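Local coordinates for protein glutathione S-transferase (Lodderomyces elongisporus, PDB 4IVF) that binds two glutathione molecules per subunit and probably acts as a glutathione transferase of the Ure2p-like branch of the GST superfamily, at residues S22-L25 with E26-L30; S40-E43 with T44-D47; D47-V50 with K51-P54; A125-V129 with F130-E134. All coordinates share one frame; numbering follows the deposited sequence.

Overall arrangement
Contacts 1, 2 and 3 belong to the thioredoxin-like N-terminal domain, contact 4 to the helical C-terminal domain. Contacts 2 and 3 run on from one another through the shared Asp-47; their centres are 10 Å apart, and Thr-44 O packs against Phe-49 CD2 at 3.4 Å. Contact 2 supplies Thr-44 and Lys-45 to one glutathione site, and contact 4 supplies His-127 to the other; the centres of these two contacts are 20 Å apart. Contact 1 stands away from the ligands, the Ser-22 side chain being about 11 Å from a bound glutathione; its centre is 26 Å from that of contact 2 and 31 Å from that of contact 4. Contacts 3 and 4 both meet the second subunit.

Contact 1: residues S22-L25 with E26-L30; sequences SIFL and EVLGL
Leu-28 lays its branched end over one face of the Phe-24 ring, where helix 16-27 of the thioredoxin-like beta-alpha-beta unit runs out into a Schellman motif. The fit is a bump on a flat plate: Leu-28 CG stands 4.0 Å above the plane of the Phe-24 ring, over its centre, and Leu-28 CD1 is 3.7 Å from Phe-24 CE2. With CG anti to the backbone N (chi1 -158°), Phe-24 leans along the helix towards the next turn and meets it. Val-27 CB approaches the same ring obliquely, while its CG2 lies against Ile-23 CG2. Helix 176-185 lines this flank through Phe-179, whose ring meets that of Phe-24.

A second fit is made where the chain turns back. Gly-29, with positive phi, lets Leu-30 fold in towards the helix, and the Leu-25 and Leu-30 side chains cross at about a right angle, Leu-25 CD2 to Leu-30 CD1 3.8 Å. Leu-85 and Tyr-89 of helix 78-89 pack on this corner. Glu-26 CG lies 3.2 Å from Ser-22 O, and Glu-26 OE2 hydrogen-bonds Tyr-32 OH. The turn is closed by Leu-30 N, which donates to Leu-25 O at 3.2 Å with a nearly straight N-H...O angle of 177°.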
# COMPACT_ATOMS: atom_id res chain seq x y z
N SER F 22 -2.43 -3.04 -16.49
CA SER F 22 -2.70 -3.09 -17.93
C SER F 22 -3.36 -1.80 -18.41
O SER F 22 -3.05 -1.30 -19.49
CB SER F 22 -3.52 -4.32 -18.31
OG SER F 22 -4.84 -4.26 -17.78
N ILE F 23 -4.28 -1.27 -17.62
CA ILE F 23 -4.85 0.05 -17.90
C ILE F 23 -3.77 1.16 -17.92
O ILE F 23 -3.74 1.97 -18.84
CB ILE F 23 -5.95 0.43 -16.90
CG1 ILE F 23 -7.18 -0.47 -17.10
CG2 ILE F 23 -6.35 1.90 -17.08
CD1 ILE F 23 -8.17 -0.37 -16.00
N PHE F 24 -2.89 1.19 -16.93
CA PHE F 24 -1.90 2.28 -16.91
C PHE F 24 -0.93 2.18 -18.07
O PHE F 24 -0.57 3.20 -18.67
CB PHE F 24 -1.14 2.38 -15.59
CG PHE F 24 -0.55 3.74 -15.37
CD1 PHE F 24 -1.31 4.88 -15.63
CD2 PHE F 24 0.74 3.89 -14.91
CE1 PHE F 24 -0.78 6.15 -15.43
CE2 PHE F 24 1.28 5.15 -14.71
CZ PHE F 24 0.52 6.29 -14.97
N LEU F 25 -0.51 0.96 -18.41
CA LEU F 25 0.35 0.76 -19.56
C LEU F 25 -0.31 1.27 -20.84
O LEU F 25 0.33 1.92 -21.67
CB LEU F 25 0.75 -0.71 -19.71
CG LEU F 25 1.70 -1.28 -18.65
CD1 LEU F 25 1.76 -2.81 -18.72
CD2 LEU F 25 3.10 -0.69 -18.80
N GLU F 26 -1.60 0.98 -21.00
CA GLU F 26 -2.34 1.42 -22.19
C GLU F 26 -2.44 2.96 -22.23
O GLU F 26 -2.28 3.57 -23.28
CB GLU F 26 -3.73 0.79 -22.23
CG GLU F 26 -3.74 -0.71 -22.51
CD GLU F 26 -3.28 -1.06 -23.92
OE1 GLU F 26 -3.20 -0.15 -24.77
OE2 GLU F 26 -3.01 -2.25 -24.17
N VAL F 27 -2.72 3.55 -21.07
CA VAL F 27 -2.81 5.00 -20.96
C VAL F 27 -1.48 5.64 -21.35
O VAL F 27 -1.47 6.65 -22.05
CB VAL F 27 -3.20 5.41 -19.52
CG1 VAL F 27 -2.93 6.89 -19.29
CG2 VAL F 27 -4.66 5.09 -19.27
N LEU F 28 -0.37 5.04 -20.93
CA LEU F 28 0.95 5.60 -21.21
C LEU F 28 1.44 5.31 -22.63
O LEU F 28 2.49 5.81 -23.03
CB LEU F 28 1.98 5.08 -20.21
CG LEU F 28 1.91 5.51 -18.75
CD1 LEU F 28 2.92 4.70 -17.95
CD2 LEU F 28 2.20 6.96 -18.63
N GLY F 29 0.69 4.50 -23.38
CA GLY F 29 1.06 4.18 -24.75
C GLY F 29 2.30 3.31 -24.89
O GLY F 29 3.05 3.44 -25.85
N LEU F 30 2.51 2.40 -23.93
CA LEU F 30 3.71 1.57 -23.89
C LEU F 30 3.49 0.17 -24.47
O LEU F 30 2.46 -0.46 -24.23
CB LEU F 30 4.22 1.44 -22.46
CG LEU F 30 4.79 2.67 -21.76
CD1 LEU F 30 4.73 2.44 -20.25
CD2 LEU F 30 6.23 2.95 -22.20

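Contact 2: residues S40-E43 with T44-D47; sequences SKNE and TKED. With GSH (glutathione), chain U.
Two backbone hydrogen bonds fold residues 42-46 into a tight turn. Lys-45 N donates to Asn-42 O at 3.2 Å, reaching the oxygen from well above the carbonyl plane, 54° out of it. One residue on, Glu-46 N makes a weak bond of 3.4 Å to Glu-43 O. Both span three residues, the spacing of a 3-10 turn.

The side chains then meet by van der Waals contact. Asn-42 crosses Lys-45 obliquely, and its OD1 rests 3.4 Å from Lys-45 CG, against the aliphatic part of the lysine. Glu-43 and Glu-46 run alongside each other, their carboxylate planes 28° apart. Glu-43 OE2 and Glu-46 OE2 are 5.0 Å apart, so the like charges probably disfavour each other mildly, but each carboxylate has a partner elsewhere: Glu-43 OE1 takes the N-H of Asp-38, and Glu-46 OE1 that of Trp-48 NE1. Glu-46 also stands at the N-cap position of helix 47-52. The turn belongs to the connection between strand 32-36 and that helix, which in this thioredoxin-like GST domain borders the glutathione site.

Contacts with the ligand come from Thr-44 and Lys-45. Thr-44 OG1 lies 3.5 Å from CA3 in the glycyl part of glutathione. Thr-44 has a chi1 of 68°, which sets OG1 between the backbone N and the carbonyl carbon, and Gly-56 O hydrogen-bonds it there. Lys-45, bent at chi2, brings CE to 3.6 Å from the glycyl carboxylate oxygen O32, while NZ makes weak bonds to Asn-55 O and Gly-56 O.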
# COMPACT_ATOMS: atom_id res chain seq x y z
N SER F 40 -6.68 -20.55 -10.24
CA SER F 40 -7.35 -21.74 -9.73
C SER F 40 -6.41 -22.94 -9.72
O SER F 40 -6.72 -23.98 -9.15
CB SER F 40 -8.63 -22.05 -10.52
OG SER F 40 -8.34 -22.38 -11.87
N LYS F 41 -5.25 -22.78 -10.34
CA LYS F 41 -4.26 -23.84 -10.41
C LYS F 41 -3.03 -23.48 -9.60
O LYS F 41 -2.00 -24.17 -9.68
CB LYS F 41 -3.87 -24.12 -11.86
CG LYS F 41 -4.96 -24.84 -12.64
CD LYS F 41 -4.62 -24.91 -14.12
CE LYS F 41 -5.70 -25.66 -14.90
NZ LYS F 41 -5.30 -25.88 -16.32
N ASN F 42 -3.13 -22.41 -8.82
CA ASN F 42 -2.03 -21.98 -7.96
C ASN F 42 -0.73 -21.71 -8.71
O ASN F 42 0.35 -22.01 -8.20
CB ASN F 42 -1.79 -22.99 -6.85
CG ASN F 42 -2.18 -22.47 -5.50
OD1 ASN F 42 -1.32 -22.13 -4.69
ND2 ASN F 42 -3.48 -22.37 -5.25
N GLU F 43 -0.85 -21.15 -9.91
CA GLU F 43 0.31 -20.91 -10.77
C GLU F 43 1.27 -19.82 -10.27
O GLU F 43 2.45 -19.85 -10.62
CB GLU F 43 -0.13 -20.63 -12.22
CG GLU F 43 -0.81 -21.82 -12.89
CD GLU F 43 -1.06 -21.64 -14.38
OE1 GLU F 43 -0.82 -20.53 -14.92
OE2 GLU F 43 -1.50 -22.62 -15.03
N THR F 44 0.78 -18.88 -9.46
CA THR F 44 1.67 -17.83 -8.94
C THR F 44 2.56 -18.33 -7.80
O THR F 44 3.40 -17.59 -7.29
CB THR F 44 0.91 -16.58 -8.42
OG1 THR F 44 0.17 -16.93 -7.24
CG2 THR F 44 -0.03 -16.02 -9.48
N LYS F 45 2.36 -19.59 -7.40
CA LYS F 45 3.18 -20.18 -6.34
C LYS F 45 4.24 -21.14 -6.88
O LYS F 45 4.96 -21.78 -6.11
CB LYS F 45 2.29 -20.88 -5.32
CG LYS F 45 1.28 -19.98 -4.66
CD LYS F 45 1.93 -18.93 -3.76
CE LYS F 45 0.88 -18.00 -3.18
NZ LYS F 45 1.47 -16.82 -2.48
N GLU F 46 4.35 -21.24 -8.20
CA GLU F 46 5.37 -22.08 -8.82
C GLU F 46 6.77 -21.54 -8.53
O GLU F 46 6.95 -20.32 -8.45
CB GLU F 46 5.13 -22.22 -10.32
CG GLU F 46 3.95 -23.12 -10.64
CD GLU F 46 3.58 -23.11 -12.12
OE1 GLU F 46 4.19 -22.33 -12.88
OE2 GLU F 46 2.67 -23.88 -12.50
N ASP F 47 7.74 -22.44 -8.37
CA ASP F 47 9.09 -22.07 -7.94
C ASP F 47 9.72 -20.97 -8.78
O ASP F 47 10.29 -20.01 -8.25
CB ASP F 47 10.03 -23.30 -7.91
CG ASP F 47 9.66 -24.31 -6.83
OD1 ASP F 47 9.16 -23.90 -5.75
OD2 ASP F 47 9.88 -25.52 -7.05
N1 GSH U . -0.66 -6.13 -2.84
CA1 GSH U . -0.68 -6.78 -4.12
C1 GSH U . -0.66 -5.78 -5.20
O11 GSH U . -0.01 -5.99 -6.24
O12 GSH U . -1.32 -4.72 -5.09
CB1 GSH U . -1.91 -7.67 -4.24
CG1 GSH U . -1.70 -8.61 -5.36
CD1 GSH U . -2.76 -9.69 -5.46
OE1 GSH U . -3.69 -9.81 -4.65
N2 GSH U . -2.68 -10.67 -6.60
CA2 GSH U . -3.68 -11.71 -6.70
C2 GSH U . -2.96 -13.04 -6.71
O2 GSH U . -1.92 -13.17 -7.37
CB2 GSH U . -4.43 -11.54 -7.94
SG2 GSH U . -5.24 -9.96 -7.94
N3 GSH U . -3.49 -14.18 -5.96
CA3 GSH U . -2.78 -15.44 -6.00
C3 GSH U . -2.52 -15.98 -4.65
O31 GSH U . -2.49 -15.23 -3.65
O32 GSH U . -2.32 -17.21 -4.52

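Contact 3: residues D47-V50 with K51-P54; sequences DWFV and KLNP
Trp-48 and Leu-52 meet one turn apart on helix 47-52 of the thioredoxin-like GST N-terminal domain. Leu-52 CD1 reaches the six-membered ring of Trp-48 at a slant, neither face nor edge, 3.8 Å from Trp-48 CZ3. The Asn-53 amide follows the flank of the Phe-49 ring. Their planes are 73° apart, and Asn-53 ND2 comes to 4.1 Å from Phe-49 CE2, while Asn-53 CB sits over a face of the ring. First torsions close to 180° in both residues (chi1 -176° and 175°) carry the two groups along the same flank. On the exposed side the extended Lys-51 chain lies against the carbonyl of Asp-47, Lys-51 CG to Asp-47 O 3.4 Å.

Behind these contacts are the backbone bonds of a short, frayed helix. Lys-51 N donates to Asp-47 O at 3.2 Å. Phe-49 O accepts Asn-53 N at 2.7 Å, in the carbonyl plane, and also takes a weak bond from Leu-52 N. Val-50 O ends against Pro-54, whose CA approaches that oxygen at 3.3 Å as a CA-H...O contact.

Further out, Asn-53 OD1 accepts from Asn-55 N just beyond the helix. The Phe-49 ring meets that of Phe-37, in the chain that leaves strand 32-36, and the Phe-49 side chain is about 4 Å from that of Ile-58, which binds glutathione. Pro-54 has no N-H to offer Val-50 O, and Arg-160 NH2 of the second subunit donates to it instead. Through this bond and the packing of the same arginine on Pro-54, the end of helix 47-52 takes part in the dimer interface.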
# COMPACT_ATOMS: atom_id res chain seq x y z
N ASP F 47 7.74 -22.44 -8.37
CA ASP F 47 9.09 -22.07 -7.94
C ASP F 47 9.72 -20.97 -8.78
O ASP F 47 10.29 -20.01 -8.25
CB ASP F 47 10.03 -23.30 -7.91
CG ASP F 47 9.66 -24.31 -6.83
OD1 ASP F 47 9.16 -23.90 -5.75
OD2 ASP F 47 9.88 -25.52 -7.05
N TRP F 48 9.61 -21.10 -10.10
CA TRP F 48 10.23 -20.15 -11.01
C TRP F 48 9.73 -18.71 -10.81
O TRP F 48 10.49 -17.76 -11.00
CB TRP F 48 10.00 -20.58 -12.46
CG TRP F 48 8.61 -20.34 -12.94
CD1 TRP F 48 7.57 -21.22 -12.90
CD2 TRP F 48 8.10 -19.14 -13.53
NE1 TRP F 48 6.44 -20.65 -13.43
CE2 TRP F 48 6.74 -19.37 -13.82
CE3 TRP F 48 8.66 -17.89 -13.83
CZ2 TRP F 48 5.93 -18.40 -14.41
CZ3 TRP F 48 7.85 -16.93 -14.42
CH2 TRP F 48 6.51 -17.19 -14.70
N PHE F 49 8.46 -18.55 -10.44
CA PHE F 49 7.87 -17.21 -10.32
C PHE F 49 8.15 -16.57 -8.96
O PHE F 49 8.32 -15.35 -8.85
CB PHE F 49 6.37 -17.24 -10.59
CG PHE F 49 5.73 -15.88 -10.57
CD1 PHE F 49 6.01 -14.95 -11.58
CD2 PHE F 49 4.87 -15.51 -9.55
CE1 PHE F 49 5.44 -13.68 -11.56
CE2 PHE F 49 4.28 -14.24 -9.52
CZ PHE F 49 4.57 -13.32 -10.53
N VAL F 50 8.18 -17.41 -7.94
CA VAL F 50 8.51 -16.99 -6.59
C VAL F 50 9.95 -16.48 -6.51
O VAL F 50 10.26 -15.63 -5.68
CB VAL F 50 8.20 -18.13 -5.59
CG1 VAL F 50 8.80 -17.87 -4.21
CG2 VAL F 50 6.70 -18.33 -5.50
N LYS F 51 10.83 -16.99 -7.37
CA LYS F 51 12.19 -16.45 -7.47
C LYS F 51 12.17 -15.01 -7.96
O LYS F 51 12.99 -14.20 -7.53
CB LYS F 51 13.07 -17.29 -8.40
CG LYS F 51 13.39 -18.68 -7.90
CD LYS F 51 14.32 -19.39 -8.86
CE LYS F 51 14.18 -20.89 -8.73
NZ LYS F 51 14.57 -21.58 -9.99
N LEU F 52 11.25 -14.70 -8.87
CA LEU F 52 11.12 -13.35 -9.40
C LEU F 52 10.39 -12.47 -8.40
O LEU F 52 10.74 -11.32 -8.19
CB LEU F 52 10.34 -13.36 -10.71
CG LEU F 52 11.04 -14.06 -11.87
CD1 LEU F 52 10.12 -14.13 -13.10
CD2 LEU F 52 12.34 -13.33 -12.18
N ASN F 53 9.37 -13.05 -7.79
CA ASN F 53 8.55 -12.36 -6.82
C ASN F 53 8.26 -13.24 -5.62
O ASN F 53 7.34 -14.06 -5.66
CB ASN F 53 7.24 -11.91 -7.47
CG ASN F 53 6.28 -11.29 -6.47
OD1 ASN F 53 6.67 -10.95 -5.35
ND2 ASN F 53 5.03 -11.14 -6.88
N PRO F 54 9.01 -13.05 -4.53
CA PRO F 54 8.94 -13.84 -3.29
C PRO F 54 7.52 -13.96 -2.75
O PRO F 54 7.18 -14.96 -2.12
CB PRO F 54 9.79 -13.02 -2.31
CG PRO F 54 10.69 -12.22 -3.17
CD PRO F 54 9.90 -11.88 -4.39

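Contact 4: residues A125-V129 with F130-E134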
# COMPACT_ATOMS: atom_id res chain seq x y z
N ALA F 125 -13.83 -9.10 1.46
CA ALA F 125 -15.25 -9.23 1.18
C ALA F 125 -15.47 -10.23 0.05
O ALA F 125 -16.35 -11.08 0.13
CB ALA F 125 -15.85 -7.86 0.83
N ASN F 126 -14.67 -10.11 -1.00
CA ASN F 126 -14.76 -11.00 -2.13
C ASN F 126 -14.48 -12.43 -1.67
O ASN F 126 -15.16 -13.37 -2.08
CB ASN F 126 -13.76 -10.60 -3.21
CG ASN F 126 -14.30 -9.51 -4.13
OD1 ASN F 126 -15.43 -9.04 -3.95
ND2 ASN F 126 -13.50 -9.11 -5.11
N HIS F 127 -13.49 -12.58 -0.79
CA HIS F 127 -13.21 -13.91 -0.27
C HIS F 127 -14.40 -14.50 0.49
O HIS F 127 -14.76 -15.64 0.27
CB HIS F 127 -11.97 -13.94 0.63
CG HIS F 127 -11.82 -15.23 1.37
ND1 HIS F 127 -11.33 -16.37 0.78
CD2 HIS F 127 -12.16 -15.57 2.64
CE1 HIS F 127 -11.35 -17.36 1.66
NE2 HIS F 127 -11.84 -16.90 2.80
N PHE F 128 -15.01 -13.72 1.37
CA PHE F 128 -16.08 -14.25 2.22
C PHE F 128 -17.36 -14.56 1.46
O PHE F 128 -18.18 -15.37 1.90
CB PHE F 128 -16.33 -13.36 3.44
CG PHE F 128 -15.32 -13.57 4.53
CD1 PHE F 128 -15.48 -14.61 5.44
CD2 PHE F 128 -14.20 -12.76 4.63
CE1 PHE F 128 -14.55 -14.83 6.44
CE2 PHE F 128 -13.26 -12.98 5.63
CZ PHE F 128 -13.44 -14.02 6.54
N VAL F 129 -17.50 -13.93 0.31
CA VAL F 129 -18.70 -14.10 -0.49
C VAL F 129 -18.53 -15.20 -1.54
O VAL F 129 -19.44 -16.00 -1.73
CB VAL F 129 -19.09 -12.76 -1.18
CG1 VAL F 129 -20.06 -13.00 -2.32
CG2 VAL F 129 -19.68 -11.78 -0.16
N PHE F 130 -17.38 -15.23 -2.21
CA PHE F 130 -17.18 -16.11 -3.36
C PHE F 130 -16.29 -17.32 -3.13
O PHE F 130 -16.45 -18.31 -3.81
CB PHE F 130 -16.61 -15.34 -4.55
CG PHE F 130 -17.44 -14.18 -4.97
CD1 PHE F 130 -18.65 -14.38 -5.60
CD2 PHE F 130 -17.01 -12.88 -4.73
CE1 PHE F 130 -19.43 -13.32 -5.99
CE2 PHE F 130 -17.79 -11.81 -5.12
CZ PHE F 130 -19.00 -12.03 -5.75
N ALA F 131 -15.34 -17.22 -2.20
CA ALA F 131 -14.26 -18.21 -2.09
C ALA F 131 -14.27 -19.06 -0.82
O ALA F 131 -13.81 -20.19 -0.84
CB ALA F 131 -12.91 -17.52 -2.24
N ALA F 132 -14.76 -18.51 0.29
CA ALA F 132 -14.79 -19.28 1.53
C ALA F 132 -15.60 -20.57 1.40
O ALA F 132 -16.64 -20.59 0.73
CB ALA F 132 -15.30 -18.43 2.69
N LYS F 133 -15.12 -21.63 2.04
CA LYS F 133 -15.72 -22.96 1.96
C LYS F 133 -16.93 -23.07 2.87
O LYS F 133 -17.73 -24.00 2.74
CB LYS F 133 -14.71 -24.04 2.32
CG LYS F 133 -13.60 -24.21 1.29
CD LYS F 133 -14.18 -24.08 -0.11
CE LYS F 133 -13.27 -24.68 -1.18
NZ LYS F 133 -14.00 -24.82 -2.48
N GLU F 134 -17.06 -22.13 3.79
CA GLU F 134 -18.26 -22.07 4.62
C GLU F 134 -18.80 -20.64 4.61
O GLU F 134 -18.10 -19.70 4.21
CB GLU F 134 -17.97 -22.56 6.04
CG GLU F 134 -17.05 -21.67 6.85
CD GLU F 134 -16.45 -22.39 8.04
OE1 GLU F 134 -16.79 -22.05 9.20
OE2 GLU F 134 -15.62 -23.29 7.82
O HOH W 1 -18.23 -16.75 3.95
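Phe-130 packs against Val-129 and Asn-126 near the end of the long helix 102-131 of the GST C-terminal domain. Val-129 CG1 sits almost on the ring normal, 3.6 Å from the centroid of the Phe-130 ring, in a CH-pi contact over one face. Asn-126 OD1 comes up in plane at the ring edge, 3.8 Å from Phe-130 CE2, its amide turned 70° from the ring. Phe-130 N donates to Asn-126 O at 2.9 Å. Leu-191 touches both Asn-126 and Phe-130, and Phe-230, from the C-terminal tag remnant, sets its ring nearly at right angles to that of Phe-130.

His-127 makes the other close group. A chi1 of 169° turns the imidazole away from its own N and towards the helix end, where Ala-132 N lies over one face and Ala-131 CB is 3.6 Å from His-127 ND1. His-127 O takes two N-H groups, Ala-131 N at 3.0 Å and Ala-132 N at 2.9 Å, as the helix widens into a pi-type turn.

Past Ala-132 this close packing gives way to an exposed loop, where a water bridges Phe-128 O and Glu-134 O.

His-127 NE2 hydrogen-bonds Tyr-138 OH of the second subunit. With one ring face under Ala-132 N and NE2 bonded across the dimer interface, rotation of the imidazole is probably limited beside the bound glutathione that it touches.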